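Long-range contacts in uncharacterized protein (PDB 3GG7), which binds manganese and probably acts as a metal-dependent hydrolase on ester bonds, as a member of the TatD family with a TIM-barrel fold: residues Arg21-Arg26 against Leu208-Lys213; Arg119-His124 against Pro140-Pro145; Pro187-Leu192 against Val238-Gly243. One frame throughout, in Å; residues are numbered along the deposited sequence.

Interaction 1: Arg21-Arg26 against Leu208-Lys213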
ATOM      1  N   ARG A  21      -7.674  15.645  -9.089  1.00 23.15           N
ATOM      2  CA  ARG A  21      -8.465  15.991 -10.261  1.00 24.32           C
ATOM      3  C   ARG A  21      -8.006  15.241 -11.504  1.00 23.43           C
ATOM      4  O   ARG A  21      -8.804  14.761 -12.293  1.00 22.99           O
ATOM      5  CB  ARG A  21      -8.352  17.485 -10.557  1.00 25.49           C
ATOM      6  CG  ARG A  21      -9.244  18.369  -9.790  1.00 30.57           C
ATOM      7  CD  ARG A  21      -9.378  19.707 -10.548  1.00 36.40           C
ATOM      8  NE  ARG A  21      -9.514  20.827  -9.627  1.00 41.49           N
ATOM      9  CZ  ARG A  21      -8.532  21.655  -9.264  1.00 43.66           C
ATOM     10  NH1 ARG A  21      -8.812  22.628  -8.408  1.00 45.27           N
ATOM     11  NH2 ARG A  21      -7.286  21.529  -9.738  1.00 44.20           N
ATOM     12  N   ALA A  22      -6.694  15.171 -11.694  1.00 22.90           N
ATOM     13  CA  ALA A  22      -6.123  14.487 -12.842  1.00 23.31           C
ATOM     14  C   ALA A  22      -6.451  12.991 -12.845  1.00 23.54           C
ATOM     15  O   ALA A  22      -6.634  12.373 -13.890  1.00 23.44           O
ATOM     16  CB  ALA A  22      -4.616  14.703 -12.874  1.00 23.73           C
ATOM     17  N   CYS A  23      -6.504  12.406 -11.650  1.00 22.99           N
ATOM     18  CA  CYS A  23      -6.946  11.013 -11.511  1.00 23.48           C
ATOM     19  C   CYS A  23      -8.410  10.844 -11.882  1.00 23.16           C
ATOM     20  O   CYS A  23      -8.779   9.933 -12.624  1.00 23.06           O
ATOM     21  CB  CYS A  23      -6.686  10.497 -10.092  1.00 23.12           C
ATOM     22  SG  CYS A  23      -4.934  10.350  -9.667  1.00 24.64           S
ATOM     23  N   GLU A  24      -9.262  11.746 -11.412  1.00 23.37           N
ATOM     24  CA  GLU A  24     -10.668  11.697 -11.837  1.00 24.02           C
ATOM     25  C   GLU A  24     -10.876  11.857 -13.329  1.00 24.33           C
ATOM     26  O   GLU A  24     -11.712  11.173 -13.925  1.00 23.83           O
ATOM     27  CB  GLU A  24     -11.503  12.749 -11.145  1.00 25.02           C
ATOM     28  CG  GLU A  24     -11.901  12.431  -9.763  1.00 25.02           C
ATOM     29  CD  GLU A  24     -12.660  11.099  -9.579  1.00 25.13           C
ATOM     30  OE1 GLU A  24     -13.400  10.579 -10.448  1.00 25.11           O
ATOM     31  OE2 GLU A  24     -12.461  10.588  -8.490  1.00 23.73           O
ATOM     32  N   GLU A  25     -10.132  12.772 -13.953  1.00 24.58           N
ATOM     33  CA  GLU A  25     -10.241  12.956 -15.398  1.00 25.29           C
ATOM     34  C   GLU A  25      -9.923  11.667 -16.136  1.00 24.93           C
ATOM     35  O   GLU A  25     -10.543  11.356 -17.151  1.00 24.73           O
ATOM     36  CB  GLU A  25      -9.325  14.105 -15.876  1.00 25.71           C
ATOM     37  CG  GLU A  25      -9.816  15.498 -15.466  1.00 27.69           C
ATOM     38  CD  GLU A  25      -8.713  16.575 -15.453  1.00 30.78           C
ATOM     39  OE1 GLU A  25      -7.524  16.276 -15.708  1.00 31.63           O
ATOM     40  OE2 GLU A  25      -9.032  17.735 -15.131  1.00 36.65           O
ATOM     41  N   ARG A  26      -8.970  10.900 -15.607  1.00 23.78           N
ATOM     42  CA  ARG A  26      -8.550   9.648 -16.217  1.00 23.68           C
ATOM     43  C   ARG A  26      -9.354   8.453 -15.735  1.00 23.66           C
ATOM     44  O   ARG A  26      -9.129   7.333 -16.183  1.00 24.17           O
ATOM     45  CB  ARG A  26      -7.080   9.405 -15.864  1.00 23.66           C
ATOM     46  CG  ARG A  26      -6.118  10.379 -16.519  1.00 24.50           C
ATOM     47  CD  ARG A  26      -4.716  10.172 -15.961  1.00 25.39           C
ATOM     48  NE  ARG A  26      -3.713  10.794 -16.818  1.00 25.78           N
ATOM     49  CZ  ARG A  26      -3.443  12.093 -16.846  1.00 24.92           C
ATOM     50  NH1 ARG A  26      -4.077  12.940 -16.054  1.00 23.83           N
ATOM     51  NH2 ARG A  26      -2.515  12.545 -17.682  1.00 26.39           N
ATOM     52  N   LEU A 208       3.953  10.052 -10.670  1.00 21.96           N
ATOM     53  CA  LEU A 208       2.532  10.402 -10.610  1.00 22.29           C
ATOM     54  C   LEU A 208       1.705   9.145 -10.773  1.00 21.53           C
ATOM     55  O   LEU A 208       2.177   8.148 -11.337  1.00 21.18           O
ATOM     56  CB  LEU A 208       2.181  11.393 -11.730  1.00 22.97           C
ATOM     57  CG  LEU A 208       2.783  12.773 -11.532  1.00 24.72           C
ATOM     58  CD1 LEU A 208       2.753  13.487 -12.892  1.00 26.35           C
ATOM     59  CD2 LEU A 208       2.005  13.527 -10.437  1.00 26.36           C
ATOM     60  N   PRO A 209       0.445   9.156 -10.294  1.00 20.79           N
ATOM     61  CA  PRO A 209      -0.372   7.935 -10.343  1.00 21.44           C
ATOM     62  C   PRO A 209      -0.495   7.296 -11.721  1.00 21.50           C
ATOM     63  O   PRO A 209      -0.516   6.059 -11.836  1.00 22.23           O
ATOM     64  CB  PRO A 209      -1.733   8.392  -9.809  1.00 21.56           C
ATOM     65  CG  PRO A 209      -1.414   9.548  -8.941  1.00 21.07           C
ATOM     66  CD  PRO A 209      -0.219  10.236  -9.553  1.00 21.12           C
ATOM     67  N   TRP A 210      -0.550   8.107 -12.762  1.00 21.73           N
ATOM     68  CA  TRP A 210      -0.752   7.565 -14.082  1.00 22.54           C
ATOM     69  C   TRP A 210       0.526   6.935 -14.663  1.00 22.32           C
ATOM     70  O   TRP A 210       0.479   6.294 -15.716  1.00 22.93           O
ATOM     71  CB  TRP A 210      -1.409   8.593 -15.027  1.00 23.37           C
ATOM     72  CG  TRP A 210      -0.907   9.992 -14.948  1.00 24.53           C
ATOM     73  CD1 TRP A 210      -0.000  10.586 -15.778  1.00 26.44           C
ATOM     74  CD2 TRP A 210      -1.307  10.996 -14.014  1.00 24.13           C
ATOM     75  NE1 TRP A 210       0.187  11.883 -15.418  1.00 26.47           N
ATOM     76  CE2 TRP A 210      -0.603  12.172 -14.337  1.00 25.40           C
ATOM     77  CE3 TRP A 210      -2.197  11.022 -12.932  1.00 24.44           C
ATOM     78  CZ2 TRP A 210      -0.746  13.354 -13.602  1.00 24.14           C
ATOM     79  CZ3 TRP A 210      -2.342  12.189 -12.212  1.00 25.47           C
ATOM     80  CH2 TRP A 210      -1.617  13.341 -12.538  1.00 23.84           C
ATOM     81  N   ASP A 211       1.650   7.022 -13.939  1.00 21.56           N
ATOM     82  CA  ASP A 211       2.846   6.266 -14.304  1.00 21.93           C
ATOM     83  C   ASP A 211       2.629   4.774 -14.060  1.00 22.19           C
ATOM     84  O   ASP A 211       3.483   3.936 -14.412  1.00 23.12           O
ATOM     85  CB  ASP A 211       4.067   6.708 -13.477  1.00 21.68           C
ATOM     86  CG  ASP A 211       4.592   8.075 -13.840  1.00 22.76           C
ATOM     87  OD1 ASP A 211       4.521   8.474 -15.025  1.00 26.73           O
ATOM     88  OD2 ASP A 211       5.106   8.769 -12.940  1.00 21.89           O
ATOM     89  N   VAL A 212       1.515   4.432 -13.426  1.00 22.89           N
ATOM     90  CA  VAL A 212       1.122   3.028 -13.236  1.00 22.95           C
ATOM     91  C   VAL A 212       0.893   2.321 -14.575  1.00 24.53           C
ATOM     92  O   VAL A 212       0.986   1.100 -14.622  1.00 24.09           O
ATOM     93  CB  VAL A 212      -0.101   2.881 -12.246  1.00 23.63           C
ATOM     94  CG1 VAL A 212      -1.427   3.137 -12.921  1.00 22.78           C
ATOM     95  CG2 VAL A 212      -0.101   1.514 -11.563  1.00 24.75           C
ATOM     96  N   LYS A 213       0.609   3.074 -15.645  1.00 24.84           N
ATOM     97  CA  LYS A 213       0.589   2.493 -17.004  1.00 26.19           C
ATOM     98  C   LYS A 213       1.875   1.702 -17.281  1.00 25.85           C
ATOM     99  O   LYS A 213       1.823   0.632 -17.900  1.00 25.85           O
ATOM    100  CB  LYS A 213       0.400   3.587 -18.063  1.00 26.12           C
ATOM    101  CG  LYS A 213       0.020   3.018 -19.433  1.00 28.89           C
ATOM    102  CD  LYS A 213      -0.467   4.091 -20.390  1.00 32.35           C
ATOM    103  CE  LYS A 213      -0.726   3.498 -21.771  1.00 35.04           C
ATOM    104  NZ  LYS A 213      -1.457   4.446 -22.691  1.00 37.79           N
TER
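W210 receives R26 flat on one face of its indole and meets A22 and C23 with the far end of its six-membered ring. The tight part lies on the helix side. CB of A22 comes within 3.3 Å of W210 CH2, approaching the ring obliquely. SG of C23 stands at the ring edge, 88° off the normal and 5.3 Å from the centroid of the six-membered ring, a sulfur-aromatic contact. The same SG lies 3.7 Å from P209 CG, so one sulfur packs against P209 and W210, two successive residues of the 3-10 turn. C23 and P209 are buried, and both also touch V30 of strand 29-32. Here helix 16-25 of the TIM-barrel-like fold meets the short turn that leads into helix 212-223, and P209 continues inward to D5 and V8 of the first strand.

On the outer side the exposed R26 stacks on the partly exposed W210 in a cation-pi contact. The guanidinium lies nearly parallel to the indole, planes 10° apart, with R26 CZ 3.6 Å from the centroid of the W210 five-membered ring. Its NE sits nearest W210 CG, and NH2 reaches over NE1. A chi2 of 172° sets CD anti, and the extended chain brings CD and NE over the CB-CG end of W210. R26 NH1 also makes a weak hydrogen bond, 3.4 Å, to A22 O of its own segment. L208 CB covers the opposite face of the indole, sandwiching the ring between an aliphatic carbon and a cation. No hydrogen bond links the two segments.

Interaction 2: Arg119-His124 against Pro140-Pro145; sequences RILSIH and PRSGTP
A right-handed beta-alpha-beta crossover, made of strand 119-124, helix 129-138 and strand 143-148, brings R119 and L121 beside S142, G143 and T144 as parallel neighbours. Three backbone bonds set the pairing. R119 N donates to S142 O at 2.9 Å, T144 N to R119 O at 3.0 Å, and L121 N to T144 O at 2.9 Å. The last is nearly straight, 171° at the hydrogen, whereas the T144 bond is bent to 143°. R119 O also receives a CA-H...O contact from G143 CA at 3.2 Å. The backbone of G143, with its positive phi, adopts a conformation suited to glycine.

These are neighbouring inner strands in the five-stranded parallel part of the TIM-barrel-like fold, their short axes 21° apart. On the face carrying L121 and P145, L121 CD1 lies 4.0 Å from S142 OG. I123 runs alongside P145, both side chains pointing the same way, and its CD1 packs 3.6 Å from P145 CB. The first torsion of I123 sets CG1 beside the backbone N, and an extended chi2 then carries CD1 to the proline. On the other face, I120 and T144 project toward helix 227-243, where both touch L241; the T144 hydroxyl bonds to that of T244. The S142 hydroxyl is hydrogen-bonded to N139 O, while R119 turns its guanidinium away from the pairing to the carbonyls of H116 and L78. At the C-terminal end of its strand, H124, a predicted ligand of a second divalent metal, is held by E86 through ND1 and by D90 through NE2.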
ATOM      1  N   ARG A 119      -9.806  -4.857   8.272  1.00 22.71           N
ATOM      2  CA  ARG A 119      -9.614  -3.832   7.236  1.00 21.50           C
ATOM      3  C   ARG A 119      -8.698  -4.353   6.134  1.00 21.78           C
ATOM      4  O   ARG A 119      -7.971  -5.349   6.317  1.00 22.47           O
ATOM      5  CB  ARG A 119      -8.978  -2.561   7.855  1.00 21.39           C
ATOM      6  CG  ARG A 119      -9.846  -1.827   8.872  1.00 20.62           C
ATOM      7  CD  ARG A 119     -11.046  -1.210   8.186  1.00 20.60           C
ATOM      8  NE  ARG A 119     -11.875  -0.372   9.037  1.00 21.48           N
ATOM      9  CZ  ARG A 119     -12.867  -0.814   9.806  1.00 22.73           C
ATOM     10  NH1 ARG A 119     -13.103  -2.119   9.941  1.00 23.80           N
ATOM     11  NH2 ARG A 119     -13.590   0.043  10.511  1.00 22.90           N
ATOM     12  N   ILE A 120      -8.719  -3.669   5.001  1.00 19.91           N
ATOM     13  CA  ILE A 120      -7.780  -3.884   3.913  1.00 20.02           C
ATOM     14  C   ILE A 120      -6.557  -3.031   4.257  1.00 19.97           C
ATOM     15  O   ILE A 120      -6.680  -1.819   4.449  1.00 19.91           O
ATOM     16  CB  ILE A 120      -8.390  -3.472   2.571  1.00 20.30           C
ATOM     17  CG1 ILE A 120      -9.545  -4.414   2.193  1.00 22.28           C
ATOM     18  CG2 ILE A 120      -7.317  -3.429   1.490  1.00 20.86           C
ATOM     19  CD1 ILE A 120     -10.441  -3.845   1.082  1.00 24.14           C
ATOM     20  N   LEU A 121      -5.392  -3.662   4.375  1.00 20.08           N
ATOM     21  CA  LEU A 121      -4.180  -3.018   4.897  1.00 20.77           C
ATOM     22  C   LEU A 121      -3.164  -2.868   3.768  1.00 19.49           C
ATOM     23  O   LEU A 121      -2.881  -3.840   3.046  1.00 20.62           O
ATOM     24  CB  LEU A 121      -3.550  -3.885   5.988  1.00 21.61           C
ATOM     25  CG  LEU A 121      -4.523  -4.565   6.945  1.00 25.88           C
ATOM     26  CD1 LEU A 121      -3.759  -5.563   7.786  1.00 27.43           C
ATOM     27  CD2 LEU A 121      -5.227  -3.555   7.792  1.00 27.46           C
ATOM     28  N   SER A 122      -2.580  -1.676   3.628  1.00 19.04           N
ATOM     29  CA  SER A 122      -1.463  -1.448   2.707  1.00 18.58           C
ATOM     30  C   SER A 122      -0.215  -1.252   3.558  1.00 18.88           C
ATOM     31  O   SER A 122      -0.060  -0.237   4.276  1.00 19.11           O
ATOM     32  CB  SER A 122      -1.730  -0.257   1.796  1.00 18.52           C
ATOM     33  OG  SER A 122      -0.696  -0.131   0.861  1.00 17.95           O
ATOM     34  N   ILE A 123       0.677  -2.238   3.512  1.00 18.89           N
ATOM     35  CA  ILE A 123       1.700  -2.429   4.524  1.00 18.53           C
ATOM     36  C   ILE A 123       3.130  -2.242   3.985  1.00 19.04           C
ATOM     37  O   ILE A 123       3.489  -2.798   2.949  1.00 20.20           O
ATOM     38  CB  ILE A 123       1.554  -3.847   5.142  1.00 19.29           C
ATOM     39  CG1 ILE A 123       0.207  -3.984   5.824  1.00 19.52           C
ATOM     40  CG2 ILE A 123       2.701  -4.157   6.141  1.00 19.32           C
ATOM     41  CD1 ILE A 123      -0.136  -5.448   6.171  1.00 24.30           C
ATOM     42  N   HIS A 124       3.904  -1.452   4.736  1.00 18.91           N
ATOM     43  CA  HIS A 124       5.347  -1.238   4.580  1.00 18.42           C
ATOM     44  C   HIS A 124       6.094  -2.354   5.285  1.00 18.52           C
ATOM     45  O   HIS A 124       5.776  -2.674   6.436  1.00 18.90           O
ATOM     46  CB  HIS A 124       5.679   0.104   5.256  1.00 18.32           C
ATOM     47  CG  HIS A 124       7.056   0.620   5.011  1.00 21.25           C
ATOM     48  ND1 HIS A 124       7.320   1.652   4.136  1.00 24.27           N
ATOM     49  CD2 HIS A 124       8.238   0.314   5.592  1.00 21.73           C
ATOM     50  CE1 HIS A 124       8.615   1.919   4.134  1.00 25.17           C
ATOM     51  NE2 HIS A 124       9.194   1.137   5.031  1.00 23.83           N
ATOM     52  N   PRO A 140      -4.381 -12.653  12.619  1.00 31.60           N
ATOM     53  CA  PRO A 140      -5.023 -13.006  11.353  1.00 32.18           C
ATOM     54  C   PRO A 140      -6.389 -12.365  11.135  1.00 31.99           C
ATOM     55  O   PRO A 140      -6.819 -12.263   9.995  1.00 34.68           O
ATOM     56  CB  PRO A 140      -5.166 -14.540  11.435  1.00 32.34           C
ATOM     57  CG  PRO A 140      -5.197 -14.817  12.853  1.00 32.62           C
ATOM     58  CD  PRO A 140      -4.302 -13.817  13.515  1.00 32.32           C
ATOM     59  N   ARG A 141      -7.039 -11.889  12.190  1.00 31.02           N
ATOM     60  CA  ARG A 141      -8.353 -11.265  12.044  1.00 30.51           C
ATOM     61  C   ARG A 141      -8.285  -9.744  11.817  1.00 28.69           C
ATOM     62  O   ARG A 141      -9.318  -9.081  11.777  1.00 28.01           O
ATOM     63  CB  ARG A 141      -9.209 -11.569  13.268  1.00 31.72           C
ATOM     64  CG  ARG A 141      -9.575 -13.027  13.391  1.00 35.41           C
ATOM     65  CD  ARG A 141     -10.477 -13.228  14.570  1.00 40.14           C
ATOM     66  NE  ARG A 141     -10.723 -14.646  14.800  1.00 45.52           N
ATOM     67  CZ  ARG A 141     -10.063 -15.417  15.668  1.00 48.55           C
ATOM     68  NH1 ARG A 141      -9.087 -14.922  16.430  1.00 49.70           N
ATOM     69  NH2 ARG A 141     -10.389 -16.701  15.776  1.00 49.85           N
ATOM     70  N   SER A 142      -7.074  -9.214  11.635  1.00 26.83           N
ATOM     71  CA  SER A 142      -6.895  -7.782  11.354  1.00 26.11           C
ATOM     72  C   SER A 142      -7.379  -7.394   9.955  1.00 25.47           C
ATOM     73  O   SER A 142      -7.647  -6.212   9.680  1.00 24.32           O
ATOM     74  CB  SER A 142      -5.437  -7.365  11.542  1.00 26.46           C
ATOM     75  OG  SER A 142      -4.578  -8.158  10.764  1.00 26.07           O
ATOM     76  N   GLY A 143      -7.489  -8.374   9.072  1.00 25.01           N
ATOM     77  CA  GLY A 143      -8.061  -8.179   7.758  1.00 24.64           C
ATOM     78  C   GLY A 143      -7.191  -8.745   6.664  1.00 24.50           C
ATOM     79  O   GLY A 143      -6.532  -9.775   6.858  1.00 25.82           O
ATOM     80  N   THR A 144      -7.210  -8.103   5.495  1.00 22.41           N
ATOM     81  CA  THR A 144      -6.502  -8.581   4.306  1.00 22.89           C
ATOM     82  C   THR A 144      -5.239  -7.764   4.106  1.00 21.90           C
ATOM     83  O   THR A 144      -5.333  -6.559   3.839  1.00 20.98           O
ATOM     84  CB  THR A 144      -7.369  -8.491   3.029  1.00 23.73           C
ATOM     85  OG1 THR A 144      -8.561  -9.249   3.243  1.00 26.01           O
ATOM     86  CG2 THR A 144      -6.601  -9.031   1.779  1.00 25.23           C
ATOM     87  N   PRO A 145      -4.060  -8.381   4.261  1.00 21.12           N
ATOM     88  CA  PRO A 145      -2.819  -7.620   4.179  1.00 21.94           C
ATOM     89  C   PRO A 145      -2.280  -7.531   2.779  1.00 21.00           C
ATOM     90  O   PRO A 145      -2.076  -8.553   2.109  1.00 22.49           O
ATOM     91  CB  PRO A 145      -1.853  -8.419   5.062  1.00 21.60           C
ATOM     92  CG  PRO A 145      -2.365  -9.831   5.056  1.00 22.76           C
ATOM     93  CD  PRO A 145      -3.834  -9.775   4.696  1.00 21.36           C
TER

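Interaction 3: Pro187-Leu192 against Val238-Gly243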
ATOM      1  N   PRO A 187       0.829 -15.364  -6.933  1.00 27.00           N
ATOM      2  CA  PRO A 187      -0.385 -15.726  -7.648  1.00 26.27           C
ATOM      3  C   PRO A 187      -0.952 -14.489  -8.346  1.00 26.43           C
ATOM      4  O   PRO A 187      -1.048 -13.409  -7.729  1.00 25.55           O
ATOM      5  CB  PRO A 187      -1.326 -16.248  -6.556  1.00 26.94           C
ATOM      6  CG  PRO A 187      -0.652 -15.975  -5.281  1.00 27.85           C
ATOM      7  CD  PRO A 187       0.713 -15.561  -5.482  1.00 27.36           C
ATOM      8  N   ARG A 188      -1.316 -14.627  -9.617  1.00 25.38           N
ATOM      9  CA  ARG A 188      -1.755 -13.464 -10.391  1.00 25.80           C
ATOM     10  C   ARG A 188      -3.036 -12.876  -9.858  1.00 25.07           C
ATOM     11  O   ARG A 188      -3.282 -11.688 -10.084  1.00 25.85           O
ATOM     12  CB  ARG A 188      -1.925 -13.805 -11.878  1.00 25.81           C
ATOM     13  CG  ARG A 188      -0.617 -14.124 -12.548  1.00 28.35           C
ATOM     14  CD  ARG A 188      -0.774 -14.299 -14.035  1.00 29.68           C
ATOM     15  NE  ARG A 188       0.471 -14.742 -14.660  1.00 31.71           N
ATOM     16  CZ  ARG A 188       0.583 -15.056 -15.949  1.00 32.97           C
ATOM     17  NH1 ARG A 188      -0.475 -14.996 -16.761  1.00 34.73           N
ATOM     18  NH2 ARG A 188       1.762 -15.426 -16.431  1.00 33.34           N
ATOM     19  N   ASP A 189      -3.846 -13.681  -9.170  1.00 24.59           N
ATOM     20  CA  ASP A 189      -5.113 -13.211  -8.592  1.00 24.85           C
ATOM     21  C   ASP A 189      -4.939 -12.437  -7.272  1.00 24.25           C
ATOM     22  O   ASP A 189      -5.935 -12.057  -6.652  1.00 24.72           O
ATOM     23  CB  ASP A 189      -6.169 -14.348  -8.485  1.00 25.09           C
ATOM     24  CG  ASP A 189      -5.727 -15.524  -7.653  1.00 27.59           C
ATOM     25  OD1 ASP A 189      -4.645 -15.480  -7.034  1.00 27.16           O
ATOM     26  OD2 ASP A 189      -6.510 -16.514  -7.592  1.00 31.46           O
ATOM     27  N   ARG A 190      -3.684 -12.191  -6.876  1.00 24.44           N
ATOM     28  CA  ARG A 190      -3.395 -11.367  -5.685  1.00 24.25           C
ATOM     29  C   ARG A 190      -2.431 -10.215  -5.980  1.00 23.96           C
ATOM     30  O   ARG A 190      -1.859  -9.621  -5.047  1.00 23.77           O
ATOM     31  CB  ARG A 190      -2.841 -12.246  -4.571  1.00 24.71           C
ATOM     32  CG  ARG A 190      -3.921 -13.109  -3.888  1.00 28.24           C
ATOM     33  CD  ARG A 190      -3.427 -13.725  -2.584  1.00 33.78           C
ATOM     34  NE  ARG A 190      -3.104 -15.131  -2.732  1.00 36.42           N
ATOM     35  CZ  ARG A 190      -2.385 -15.829  -1.862  1.00 38.42           C
ATOM     36  NH1 ARG A 190      -1.900 -15.257  -0.750  1.00 34.69           N
ATOM     37  NH2 ARG A 190      -2.161 -17.118  -2.103  1.00 39.68           N
ATOM     38  N   VAL A 191      -2.284  -9.866  -7.254  1.00 22.98           N
ATOM     39  CA  VAL A 191      -1.397  -8.797  -7.697  1.00 22.70           C
ATOM     40  C   VAL A 191      -2.181  -7.524  -8.028  1.00 22.59           C
ATOM     41  O   VAL A 191      -3.146  -7.544  -8.787  1.00 22.55           O
ATOM     42  CB  VAL A 191      -0.522  -9.249  -8.867  1.00 23.14           C
ATOM     43  CG1 VAL A 191       0.362  -8.117  -9.390  1.00 23.24           C
ATOM     44  CG2 VAL A 191       0.363 -10.389  -8.381  1.00 22.39           C
ATOM     45  N   LEU A 192      -1.765  -6.427  -7.392  1.00 22.47           N
ATOM     46  CA  LEU A 192      -2.293  -5.088  -7.655  1.00 21.17           C
ATOM     47  C   LEU A 192      -1.126  -4.247  -8.128  1.00 21.76           C
ATOM     48  O   LEU A 192       0.040  -4.585  -7.909  1.00 21.88           O
ATOM     49  CB  LEU A 192      -2.876  -4.492  -6.351  1.00 21.85           C
ATOM     50  CG  LEU A 192      -3.934  -5.347  -5.667  1.00 23.09           C
ATOM     51  CD1 LEU A 192      -4.271  -4.778  -4.314  1.00 22.46           C
ATOM     52  CD2 LEU A 192      -5.189  -5.517  -6.550  1.00 24.50           C
ATOM     53  N   VAL A 238      -9.059  -6.183  -7.649  1.00 23.77           N
ATOM     54  CA  VAL A 238      -9.602  -5.171  -6.737  1.00 24.24           C
ATOM     55  C   VAL A 238     -11.030  -5.524  -6.335  1.00 24.36           C
ATOM     56  O   VAL A 238     -11.385  -5.432  -5.162  1.00 24.09           O
ATOM     57  CB  VAL A 238      -9.506  -3.740  -7.317  1.00 24.08           C
ATOM     58  CG1 VAL A 238     -10.252  -2.712  -6.417  1.00 25.50           C
ATOM     59  CG2 VAL A 238      -8.057  -3.337  -7.467  1.00 25.35           C
ATOM     60  N   SER A 239     -11.868  -5.970  -7.287  1.00 24.94           N
ATOM     61  CA  SER A 239     -13.217  -6.401  -6.937  0.50 25.47           C
ATOM     62  C   SER A 239     -13.207  -7.510  -5.902  1.00 24.82           C
ATOM     63  O   SER A 239     -13.972  -7.461  -4.923  1.00 25.96           O
ATOM     64  CB  SER A 239     -14.015  -6.862  -8.163  0.50 25.76           C
ATOM     65  OG  SER A 239     -13.936  -5.913  -9.206  0.50 27.84           O
ATOM     66  N   ARG A 240     -12.345  -8.513  -6.093  1.00 25.01           N
ATOM     67  CA  ARG A 240     -12.277  -9.639  -5.176  1.00 26.08           C
ATOM     68  C   ARG A 240     -11.766  -9.213  -3.804  1.00 24.96           C
ATOM     69  O   ARG A 240     -12.275  -9.631  -2.781  1.00 26.37           O
ATOM     70  CB  ARG A 240     -11.387 -10.728  -5.763  1.00 26.60           C
ATOM     71  CG  ARG A 240     -11.324 -11.973  -4.922  1.00 30.22           C
ATOM     72  CD  ARG A 240     -10.782 -13.184  -5.709  1.00 34.41           C
ATOM     73  NE  ARG A 240      -9.326 -13.250  -5.721  1.00 35.44           N
ATOM     74  CZ  ARG A 240      -8.569 -13.614  -4.686  1.00 38.39           C
ATOM     75  NH1 ARG A 240      -9.114 -13.945  -3.516  1.00 40.58           N
ATOM     76  NH2 ARG A 240      -7.251 -13.659  -4.817  1.00 39.17           N
ATOM     77  N   LEU A 241     -10.771  -8.327  -3.814  1.00 25.33           N
ATOM     78  CA  LEU A 241     -10.227  -7.744  -2.589  1.00 24.87           C
ATOM     79  C   LEU A 241     -11.301  -7.061  -1.765  1.00 25.74           C
ATOM     80  O   LEU A 241     -11.403  -7.273  -0.557  1.00 25.15           O
ATOM     81  CB  LEU A 241      -9.134  -6.715  -2.934  1.00 24.67           C
ATOM     82  CG  LEU A 241      -8.532  -5.931  -1.767  1.00 23.67           C
ATOM     83  CD1 LEU A 241      -7.613  -6.857  -0.931  1.00 25.39           C
ATOM     84  CD2 LEU A 241      -7.803  -4.699  -2.276  1.00 24.23           C
ATOM     85  N   LEU A 242     -12.098  -6.225  -2.418  1.00 27.16           N
ATOM     86  CA  LEU A 242     -13.224  -5.570  -1.742  1.00 28.92           C
ATOM     87  C   LEU A 242     -14.267  -6.550  -1.187  1.00 30.81           C
ATOM     88  O   LEU A 242     -14.956  -6.249  -0.213  1.00 30.95           O
ATOM     89  CB  LEU A 242     -13.886  -4.594  -2.710  1.00 29.05           C
ATOM     90  CG  LEU A 242     -13.008  -3.398  -3.053  1.00 30.13           C
ATOM     91  CD1 LEU A 242     -13.564  -2.643  -4.244  1.00 31.14           C
ATOM     92  CD2 LEU A 242     -12.826  -2.472  -1.838  1.00 30.61           C
ATOM     93  N   GLY A 243     -14.393  -7.707  -1.834  1.00 33.17           N
ATOM     94  CA  GLY A 243     -15.249  -8.774  -1.349  1.00 34.72           C
ATOM     95  C   GLY A 243     -14.759  -9.396  -0.058  1.00 36.37           C
ATOM     96  O   GLY A 243     -15.559  -9.903   0.719  1.00 38.40           O
TER
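V238 meets L192 where the last helix, 227-243, packs beside the short strand 191-193. Its CG2, anti to the carbonyl carbon and beside the backbone N, lies 3.7 Å from L192 CD2, and the two side chains cross at about a right angle.

R240, two residues on, supplies the polar part. Its NH2 donates to D189 O at 2.8 Å, with an N-H...O angle of 144°. The donor stands 57° out of the carbonyl plane, and the oxygen itself is somewhat tilted from the guanidinium plane. CG of R240 leaves the helix anti to the backbone N, and a bend at chi3 (85°) turns the chain toward the 3-10 turn at 188-189. The carboxylate of the same aspartate adds only a long salt bridge, D189 OD1 to R240 NH2 at 3.9 Å, with the two planar groups steeply inclined. R190 brings its CG to 3.5 Å from R240 NH2, near the guanidinium plane, but sends its own NH1 elsewhere, to the carbonyls of C165 and I161.

L241 returns the contact to the buried side. Its CD2 is 4.1 Å from L192 CD1, and both leucines also touch F6 of the first strand and I146 of strand 143-148. Through L241, the last turn of the helix thus packs on strands of the TIM-barrel-like fold; the side chain of L192 is about 14 Å from the manganese.

The polar and apolar halves imply different kinds of hold: the aliphatic contacts are buried, whereas R240 makes one bent bond to the D189 carbonyl at the exposed rim and also touches W166, with the carboxylate probably contributing through longer-range attraction.

How the interactions relate
From the N terminus, 21-26 opens the longest loop, which interaction 1 closes at 208-213, linking helix 16-25 to the turn before helix 212-223. Interaction 2 is nested inside that loop, joining adjacent strands of one beta-alpha-beta unit; its centre lies about 25 Å from that of interaction 1, on the opposite side of the chain's centre. Interaction 3 opens at 187-192, after interaction 2 has closed, and closes at 238-243, so it crosses interaction 1. Helices 212-223 and 227-243 follow one another there. Interactions 2 and 3 touch directly, T144 CG2 packing 3.6 Å from L241 CD1, which ties the C-terminal helix to the five-stranded sheet.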